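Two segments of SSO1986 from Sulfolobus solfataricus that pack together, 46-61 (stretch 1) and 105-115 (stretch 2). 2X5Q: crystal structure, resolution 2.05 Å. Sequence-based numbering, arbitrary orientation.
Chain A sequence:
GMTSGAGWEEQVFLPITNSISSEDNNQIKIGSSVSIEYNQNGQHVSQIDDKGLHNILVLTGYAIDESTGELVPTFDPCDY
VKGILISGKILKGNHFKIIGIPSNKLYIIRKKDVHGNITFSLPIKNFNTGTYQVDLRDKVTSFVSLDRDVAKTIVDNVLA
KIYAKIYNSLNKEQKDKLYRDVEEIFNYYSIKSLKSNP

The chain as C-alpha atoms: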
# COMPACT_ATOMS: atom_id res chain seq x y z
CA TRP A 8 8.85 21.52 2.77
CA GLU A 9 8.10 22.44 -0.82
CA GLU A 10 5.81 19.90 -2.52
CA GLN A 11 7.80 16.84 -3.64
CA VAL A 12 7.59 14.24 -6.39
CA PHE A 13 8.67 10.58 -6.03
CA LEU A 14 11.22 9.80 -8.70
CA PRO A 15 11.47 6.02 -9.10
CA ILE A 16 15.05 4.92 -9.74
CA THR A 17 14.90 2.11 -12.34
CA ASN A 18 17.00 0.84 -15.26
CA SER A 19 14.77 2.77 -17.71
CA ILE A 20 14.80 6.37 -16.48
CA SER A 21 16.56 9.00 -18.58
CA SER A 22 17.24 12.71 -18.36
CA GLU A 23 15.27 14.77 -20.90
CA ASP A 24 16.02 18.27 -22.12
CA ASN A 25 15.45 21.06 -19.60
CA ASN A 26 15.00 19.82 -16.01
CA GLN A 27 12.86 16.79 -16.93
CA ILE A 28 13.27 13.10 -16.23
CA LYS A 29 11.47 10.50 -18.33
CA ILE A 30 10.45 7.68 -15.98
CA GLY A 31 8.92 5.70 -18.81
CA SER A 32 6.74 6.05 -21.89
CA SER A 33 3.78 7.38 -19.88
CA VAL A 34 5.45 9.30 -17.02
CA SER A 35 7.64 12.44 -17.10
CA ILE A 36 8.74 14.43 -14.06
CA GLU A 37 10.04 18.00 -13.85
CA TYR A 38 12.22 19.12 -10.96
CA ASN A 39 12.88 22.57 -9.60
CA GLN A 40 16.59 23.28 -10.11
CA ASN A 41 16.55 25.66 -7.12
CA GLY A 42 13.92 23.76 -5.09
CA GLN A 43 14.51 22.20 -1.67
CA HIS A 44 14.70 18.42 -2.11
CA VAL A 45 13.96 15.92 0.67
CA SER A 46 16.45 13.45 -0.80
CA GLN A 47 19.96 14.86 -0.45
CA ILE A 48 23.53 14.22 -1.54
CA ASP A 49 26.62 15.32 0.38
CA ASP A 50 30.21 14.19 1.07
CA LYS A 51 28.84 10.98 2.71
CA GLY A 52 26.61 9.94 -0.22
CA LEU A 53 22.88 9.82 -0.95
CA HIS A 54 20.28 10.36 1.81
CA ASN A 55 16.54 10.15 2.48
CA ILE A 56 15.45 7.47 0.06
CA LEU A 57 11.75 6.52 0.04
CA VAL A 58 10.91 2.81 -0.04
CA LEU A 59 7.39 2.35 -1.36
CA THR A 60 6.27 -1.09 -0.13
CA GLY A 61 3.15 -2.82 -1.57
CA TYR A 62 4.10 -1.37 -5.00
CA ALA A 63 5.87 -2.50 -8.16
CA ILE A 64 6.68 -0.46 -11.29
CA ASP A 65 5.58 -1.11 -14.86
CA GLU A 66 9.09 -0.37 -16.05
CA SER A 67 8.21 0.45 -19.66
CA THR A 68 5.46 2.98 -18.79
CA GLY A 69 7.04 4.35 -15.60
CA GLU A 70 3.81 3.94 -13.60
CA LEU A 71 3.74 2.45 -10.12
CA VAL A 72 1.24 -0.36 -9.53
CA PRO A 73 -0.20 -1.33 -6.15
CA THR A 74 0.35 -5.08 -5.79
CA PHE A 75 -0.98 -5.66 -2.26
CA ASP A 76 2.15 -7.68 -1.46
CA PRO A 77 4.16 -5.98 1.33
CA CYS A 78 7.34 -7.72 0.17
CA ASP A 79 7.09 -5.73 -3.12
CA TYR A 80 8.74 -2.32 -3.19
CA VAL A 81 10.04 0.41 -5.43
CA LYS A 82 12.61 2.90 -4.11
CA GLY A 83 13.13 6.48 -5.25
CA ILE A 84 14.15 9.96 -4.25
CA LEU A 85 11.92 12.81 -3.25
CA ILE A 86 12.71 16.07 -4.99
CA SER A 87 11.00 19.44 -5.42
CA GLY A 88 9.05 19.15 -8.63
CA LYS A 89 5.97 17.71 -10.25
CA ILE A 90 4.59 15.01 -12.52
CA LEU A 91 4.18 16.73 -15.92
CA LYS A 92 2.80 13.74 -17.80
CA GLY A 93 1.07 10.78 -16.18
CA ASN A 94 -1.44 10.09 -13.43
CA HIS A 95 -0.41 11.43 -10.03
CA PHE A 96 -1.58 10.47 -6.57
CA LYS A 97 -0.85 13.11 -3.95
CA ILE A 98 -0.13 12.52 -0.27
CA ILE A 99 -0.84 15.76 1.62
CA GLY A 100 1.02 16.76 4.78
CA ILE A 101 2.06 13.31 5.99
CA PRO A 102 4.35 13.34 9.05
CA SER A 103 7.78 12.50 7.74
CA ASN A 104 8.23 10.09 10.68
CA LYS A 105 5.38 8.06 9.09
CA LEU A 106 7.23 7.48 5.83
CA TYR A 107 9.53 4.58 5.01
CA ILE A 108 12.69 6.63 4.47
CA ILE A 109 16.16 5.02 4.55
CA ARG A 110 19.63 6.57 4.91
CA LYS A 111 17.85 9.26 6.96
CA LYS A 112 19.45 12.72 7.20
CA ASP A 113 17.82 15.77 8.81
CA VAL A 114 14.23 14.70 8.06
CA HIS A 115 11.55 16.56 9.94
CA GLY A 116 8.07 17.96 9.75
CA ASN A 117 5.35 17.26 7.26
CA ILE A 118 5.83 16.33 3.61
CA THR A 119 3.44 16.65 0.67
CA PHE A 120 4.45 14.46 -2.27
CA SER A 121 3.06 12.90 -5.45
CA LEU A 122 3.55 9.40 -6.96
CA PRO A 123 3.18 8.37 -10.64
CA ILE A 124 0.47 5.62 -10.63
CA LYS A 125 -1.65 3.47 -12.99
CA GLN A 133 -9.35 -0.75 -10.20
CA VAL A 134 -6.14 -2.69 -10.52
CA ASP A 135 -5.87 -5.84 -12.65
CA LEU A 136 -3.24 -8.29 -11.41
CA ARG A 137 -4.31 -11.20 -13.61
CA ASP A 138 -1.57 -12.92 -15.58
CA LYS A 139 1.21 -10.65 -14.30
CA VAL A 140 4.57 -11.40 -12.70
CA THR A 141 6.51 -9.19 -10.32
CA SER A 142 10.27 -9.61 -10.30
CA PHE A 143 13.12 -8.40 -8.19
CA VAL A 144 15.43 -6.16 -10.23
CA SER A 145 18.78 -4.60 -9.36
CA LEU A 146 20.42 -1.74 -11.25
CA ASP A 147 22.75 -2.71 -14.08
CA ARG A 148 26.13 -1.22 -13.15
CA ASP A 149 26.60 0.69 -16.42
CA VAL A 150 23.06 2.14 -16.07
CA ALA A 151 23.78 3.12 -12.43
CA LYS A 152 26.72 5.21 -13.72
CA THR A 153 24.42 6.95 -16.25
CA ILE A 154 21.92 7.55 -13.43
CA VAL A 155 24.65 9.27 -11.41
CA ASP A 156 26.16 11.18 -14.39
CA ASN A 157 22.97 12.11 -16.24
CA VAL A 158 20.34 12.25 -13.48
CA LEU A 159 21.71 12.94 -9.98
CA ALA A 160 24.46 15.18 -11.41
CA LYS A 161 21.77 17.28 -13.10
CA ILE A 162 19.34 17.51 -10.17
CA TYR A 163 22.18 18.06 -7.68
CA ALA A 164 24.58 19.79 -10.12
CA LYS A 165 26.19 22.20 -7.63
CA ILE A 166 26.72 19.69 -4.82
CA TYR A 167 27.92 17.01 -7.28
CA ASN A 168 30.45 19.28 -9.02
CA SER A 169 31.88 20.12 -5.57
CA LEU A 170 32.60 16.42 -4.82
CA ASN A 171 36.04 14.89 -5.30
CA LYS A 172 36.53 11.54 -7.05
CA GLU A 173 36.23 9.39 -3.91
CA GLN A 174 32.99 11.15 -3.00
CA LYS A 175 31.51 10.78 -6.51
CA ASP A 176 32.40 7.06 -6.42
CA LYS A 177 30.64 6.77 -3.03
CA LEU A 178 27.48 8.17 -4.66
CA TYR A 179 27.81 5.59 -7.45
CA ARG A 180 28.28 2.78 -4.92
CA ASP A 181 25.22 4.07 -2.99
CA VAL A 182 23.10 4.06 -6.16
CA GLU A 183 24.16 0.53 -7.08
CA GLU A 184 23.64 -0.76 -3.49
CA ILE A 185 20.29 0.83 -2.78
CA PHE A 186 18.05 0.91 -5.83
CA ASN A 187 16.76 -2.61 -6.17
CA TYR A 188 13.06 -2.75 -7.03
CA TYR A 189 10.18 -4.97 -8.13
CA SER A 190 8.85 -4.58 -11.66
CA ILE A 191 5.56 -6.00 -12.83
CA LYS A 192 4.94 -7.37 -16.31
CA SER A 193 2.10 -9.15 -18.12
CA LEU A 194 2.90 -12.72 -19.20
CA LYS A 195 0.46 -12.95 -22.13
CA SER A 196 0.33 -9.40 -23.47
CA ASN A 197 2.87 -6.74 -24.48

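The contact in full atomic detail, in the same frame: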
# COMPACT_ATOMS: atom_id res chain seq x y z
N SER A 46 15.27 14.26 -0.54
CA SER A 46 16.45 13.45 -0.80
C SER A 46 17.64 14.36 -1.06
O SER A 46 17.53 15.37 -1.75
CB SER A 46 16.23 12.51 -1.97
OG SER A 46 15.14 11.63 -1.72
N GLN A 47 18.79 13.98 -0.49
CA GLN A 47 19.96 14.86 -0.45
C GLN A 47 21.24 14.09 -0.76
O GLN A 47 21.36 12.92 -0.43
CB GLN A 47 20.07 15.50 0.95
CG GLN A 47 18.98 16.56 1.24
CD GLN A 47 18.73 16.79 2.73
OE1 GLN A 47 19.68 16.98 3.51
NE2 GLN A 47 17.45 16.79 3.14
N ILE A 48 22.18 14.74 -1.43
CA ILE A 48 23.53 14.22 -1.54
C ILE A 48 24.51 15.14 -0.81
O ILE A 48 24.29 16.35 -0.72
CB ILE A 48 23.98 13.92 -3.01
CG1 ILE A 48 24.32 15.17 -3.79
CG2 ILE A 48 22.91 13.13 -3.77
CD1 ILE A 48 25.22 14.90 -4.97
N ASP A 49 25.57 14.55 -0.28
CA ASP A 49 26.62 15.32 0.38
C ASP A 49 27.90 14.51 0.32
O ASP A 49 27.95 13.52 -0.41
CB ASP A 49 26.22 15.70 1.82
CG ASP A 49 25.98 14.49 2.72
OD1 ASP A 49 26.47 13.37 2.43
OD2 ASP A 49 25.30 14.67 3.74
N ASP A 50 28.93 14.91 1.08
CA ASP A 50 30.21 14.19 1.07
C ASP A 50 30.15 12.75 1.62
O ASP A 50 31.13 12.03 1.51
CB ASP A 50 31.36 15.01 1.71
CG ASP A 50 31.15 15.32 3.20
OD1 ASP A 50 30.10 14.98 3.77
OD2 ASP A 50 32.04 15.97 3.80
N LYS A 51 29.01 12.34 2.18
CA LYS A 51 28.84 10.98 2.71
C LYS A 51 27.96 10.08 1.83
O LYS A 51 27.81 8.89 2.12
CB LYS A 51 28.24 11.02 4.11
CG LYS A 51 28.89 12.01 5.07
CD LYS A 51 30.36 11.71 5.28
CE LYS A 51 31.00 12.75 6.19
NZ LYS A 51 32.48 12.80 5.99
N GLY A 52 27.37 10.67 0.78
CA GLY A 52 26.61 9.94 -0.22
C GLY A 52 25.19 10.45 -0.37
O GLY A 52 24.90 11.63 -0.16
N LEU A 53 24.29 9.53 -0.72
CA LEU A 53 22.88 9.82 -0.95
C LEU A 53 22.07 9.56 0.32
O LEU A 53 22.35 8.59 1.06
CB LEU A 53 22.39 8.92 -2.09
CG LEU A 53 20.95 9.08 -2.60
CD1 LEU A 53 20.68 10.52 -2.99
CD2 LEU A 53 20.72 8.11 -3.78
N HIS A 54 21.08 10.41 0.58
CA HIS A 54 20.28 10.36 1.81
C HIS A 54 18.80 10.55 1.56
O HIS A 54 18.41 11.22 0.62
CB HIS A 54 20.73 11.44 2.81
CG HIS A 54 22.19 11.39 3.14
ND1 HIS A 54 22.73 10.45 3.99
CD2 HIS A 54 23.22 12.16 2.73
CE1 HIS A 54 24.03 10.63 4.08
NE2 HIS A 54 24.36 11.67 3.33
N ASN A 55 18.00 10.01 2.48
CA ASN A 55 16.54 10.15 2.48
C ASN A 55 15.88 9.55 1.26
O ASN A 55 15.24 10.25 0.45
CB ASN A 55 16.10 11.62 2.64
CG ASN A 55 16.59 12.24 3.91
OD1 ASN A 55 16.60 11.59 4.96
ND2 ASN A 55 17.03 13.51 3.83
N ILE A 56 16.02 8.24 1.15
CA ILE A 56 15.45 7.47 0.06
C ILE A 56 14.11 6.88 0.51
O ILE A 56 14.02 6.27 1.56
CB ILE A 56 16.39 6.32 -0.37
CG1 ILE A 56 17.69 6.86 -0.99
CG2 ILE A 56 15.70 5.41 -1.41
CD1 ILE A 56 18.86 6.83 -0.07
N LEU A 57 13.07 7.08 -0.29
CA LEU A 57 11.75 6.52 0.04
C LEU A 57 11.59 5.11 -0.52
O LEU A 57 11.82 4.87 -1.71
CB LEU A 57 10.64 7.44 -0.46
CG LEU A 57 9.22 7.03 -0.07
CD1 LEU A 57 9.02 7.17 1.44
CD2 LEU A 57 8.22 7.88 -0.86
N VAL A 58 11.18 4.19 0.34
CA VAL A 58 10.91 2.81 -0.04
C VAL A 58 9.40 2.65 -0.05
O VAL A 58 8.76 2.71 0.99
CB VAL A 58 11.54 1.80 0.95
CG1 VAL A 58 11.30 0.32 0.47
CG2 VAL A 58 13.01 2.11 1.14
N LEU A 59 8.83 2.49 -1.23
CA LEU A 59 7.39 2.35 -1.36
C LEU A 59 7.03 0.88 -1.37
O LEU A 59 7.12 0.24 -2.41
CB LEU A 59 6.93 3.05 -2.63
CG LEU A 59 5.55 3.66 -2.62
CD1 LEU A 59 5.51 4.76 -1.57
CD2 LEU A 59 5.22 4.19 -4.03
N THR A 60 6.62 0.33 -0.23
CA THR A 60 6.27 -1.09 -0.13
C THR A 60 4.81 -1.31 -0.60
O THR A 60 4.02 -0.39 -0.61
CB THR A 60 6.50 -1.67 1.31
OG1 THR A 60 5.65 -1.01 2.25
CG2 THR A 60 7.96 -1.45 1.76
N GLY A 61 4.47 -2.54 -0.99
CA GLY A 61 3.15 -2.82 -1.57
C GLY A 61 2.95 -2.26 -2.98
O GLY A 61 1.81 -2.19 -3.46
N LYS A 105 6.30 9.10 9.52
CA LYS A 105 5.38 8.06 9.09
C LYS A 105 5.90 7.34 7.86
O LYS A 105 5.53 6.19 7.58
CB LYS A 105 4.01 8.68 8.78
CG LYS A 105 2.88 8.09 9.55
CD LYS A 105 1.51 8.56 9.04
CE LYS A 105 0.56 7.42 8.98
NZ LYS A 105 0.65 6.54 10.18
N LEU A 106 6.76 8.01 7.10
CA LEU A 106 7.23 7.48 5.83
C LEU A 106 8.37 6.50 5.99
O LEU A 106 9.15 6.59 6.95
CB LEU A 106 7.66 8.61 4.91
CG LEU A 106 6.53 9.43 4.32
CD1 LEU A 106 7.09 10.63 3.57
CD2 LEU A 106 5.63 8.53 3.43
N TYR A 107 8.47 5.59 5.03
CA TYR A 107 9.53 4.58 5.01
C TYR A 107 10.76 5.13 4.28
O TYR A 107 11.02 4.83 3.10
CB TYR A 107 9.02 3.29 4.37
CG TYR A 107 9.94 2.09 4.49
CD1 TYR A 107 11.13 2.14 5.21
CD2 TYR A 107 9.58 0.88 3.91
CE1 TYR A 107 11.94 1.04 5.32
CE2 TYR A 107 10.40 -0.23 4.01
CZ TYR A 107 11.58 -0.14 4.70
OH TYR A 107 12.40 -1.23 4.83
N ILE A 108 11.53 5.94 5.02
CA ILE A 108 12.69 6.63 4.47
C ILE A 108 13.95 5.95 5.00
O ILE A 108 14.08 5.76 6.20
CB ILE A 108 12.66 8.14 4.87
CG1 ILE A 108 11.44 8.86 4.26
CG2 ILE A 108 13.95 8.85 4.47
CD1 ILE A 108 11.20 10.31 4.83
N ILE A 109 14.87 5.58 4.12
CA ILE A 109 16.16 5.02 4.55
C ILE A 109 17.33 5.98 4.29
O ILE A 109 17.19 6.95 3.54
CB ILE A 109 16.44 3.64 3.92
CG1 ILE A 109 16.37 3.70 2.40
CG2 ILE A 109 15.43 2.62 4.44
CD1 ILE A 109 17.02 2.52 1.72
N ARG A 110 18.46 5.70 4.93
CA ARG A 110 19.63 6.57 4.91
C ARG A 110 19.19 7.96 5.38
O ARG A 110 19.43 8.96 4.70
CB ARG A 110 20.25 6.66 3.52
CG ARG A 110 20.55 5.32 2.85
CD ARG A 110 21.73 4.66 3.47
NE ARG A 110 22.08 3.41 2.80
CZ ARG A 110 23.15 3.20 2.02
NH1 ARG A 110 24.02 4.17 1.75
NH2 ARG A 110 23.35 1.99 1.50
N LYS A 111 18.49 8.01 6.51
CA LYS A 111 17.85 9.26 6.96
C LYS A 111 18.86 10.34 7.32
O LYS A 111 19.85 10.07 7.99
CB LYS A 111 16.91 9.02 8.15
CG LYS A 111 15.50 8.63 7.79
CD LYS A 111 14.58 8.65 9.03
CE LYS A 111 13.93 10.03 9.28
NZ LYS A 111 12.71 10.01 10.19
N LYS A 112 18.62 11.57 6.86
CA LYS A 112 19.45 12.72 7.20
C LYS A 112 18.57 13.96 7.35
O LYS A 112 17.95 14.39 6.39
CB LYS A 112 20.49 13.00 6.11
CG LYS A 112 21.41 14.20 6.43
CD LYS A 112 21.95 14.87 5.17
CE LYS A 112 22.77 16.11 5.48
NZ LYS A 112 21.96 17.17 6.17
N ASP A 113 18.54 14.53 8.56
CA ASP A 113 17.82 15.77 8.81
C ASP A 113 16.44 15.77 8.12
O ASP A 113 16.16 16.58 7.25
CB ASP A 113 18.67 16.96 8.36
CG ASP A 113 20.04 17.01 9.04
OD1 ASP A 113 20.28 16.21 9.97
OD2 ASP A 113 20.89 17.84 8.63
N VAL A 114 15.62 14.80 8.51
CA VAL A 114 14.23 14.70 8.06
C VAL A 114 13.34 15.12 9.22
O VAL A 114 13.56 14.75 10.37
CB VAL A 114 13.87 13.25 7.62
CG1 VAL A 114 12.37 12.94 7.81
CG2 VAL A 114 14.27 13.03 6.16
N HIS A 115 12.34 15.93 8.91
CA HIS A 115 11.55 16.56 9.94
C HIS A 115 10.30 17.13 9.33
O HIS A 115 10.27 17.46 8.15
CB HIS A 115 12.36 17.69 10.58
CG HIS A 115 12.89 18.67 9.58
ND1 HIS A 115 12.35 19.93 9.41
CD2 HIS A 115 13.88 18.56 8.67
CE1 HIS A 115 13.00 20.56 8.45
NE2 HIS A 115 13.94 19.75 7.99
O HOH W 1 24.23 7.09 1.86

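Stretch 1 begins as a hairpin, Asp49 to Gly52 forming its type I turn, and the side chains it turns to stretch 2, Gln47 and Asp49 on one arm and His54 on the other, are polar. Gln47 OE1 lies 3.5 Å from Lys112 NZ, an ammonium salt-bridged to Asp113 OD2 (2.8 Å). Asp49 OD1 accepts a hydrogen bond from His54 NE2 (2.9 Å), and Lys112 CD lies over one face of the His54 ring, 4.2 Å from its centroid. A water links Leu53 O (2.5 Å) to Arg110 NH1 (2.9 Å).

Of the 786 Å² buried, summed over both sides, much lies at Asn55 to Val58, all buried. Asn55, a residue type tolerant of its positive phi, donates from N to Arg110 O (2.8 Å); its OD1 accepts from Lys112 N (2.8 Å) and its ND2 donates to Lys112 O (2.9 Å), satisfying both backbone groups of a loop residue.

From Ile56 the strands run antiparallel, with apolar side chains suited to burial. Ile56 N donates to Ile109 O (3.0 Å) and Ile109 N to Ile56 O (2.8 Å), both side chains on one sheet face. Leu57 lies on the other with Ile108, its CD1 4.0 Å from Leu106 CB. Val58 N donates to Tyr107 O (2.8 Å), and Val58 CB covers the Tyr107 ring face, 3.8 Å from the centroid. Thr60 CG2 meets that ring's edge at Tyr107 CE2 (3.5 Å).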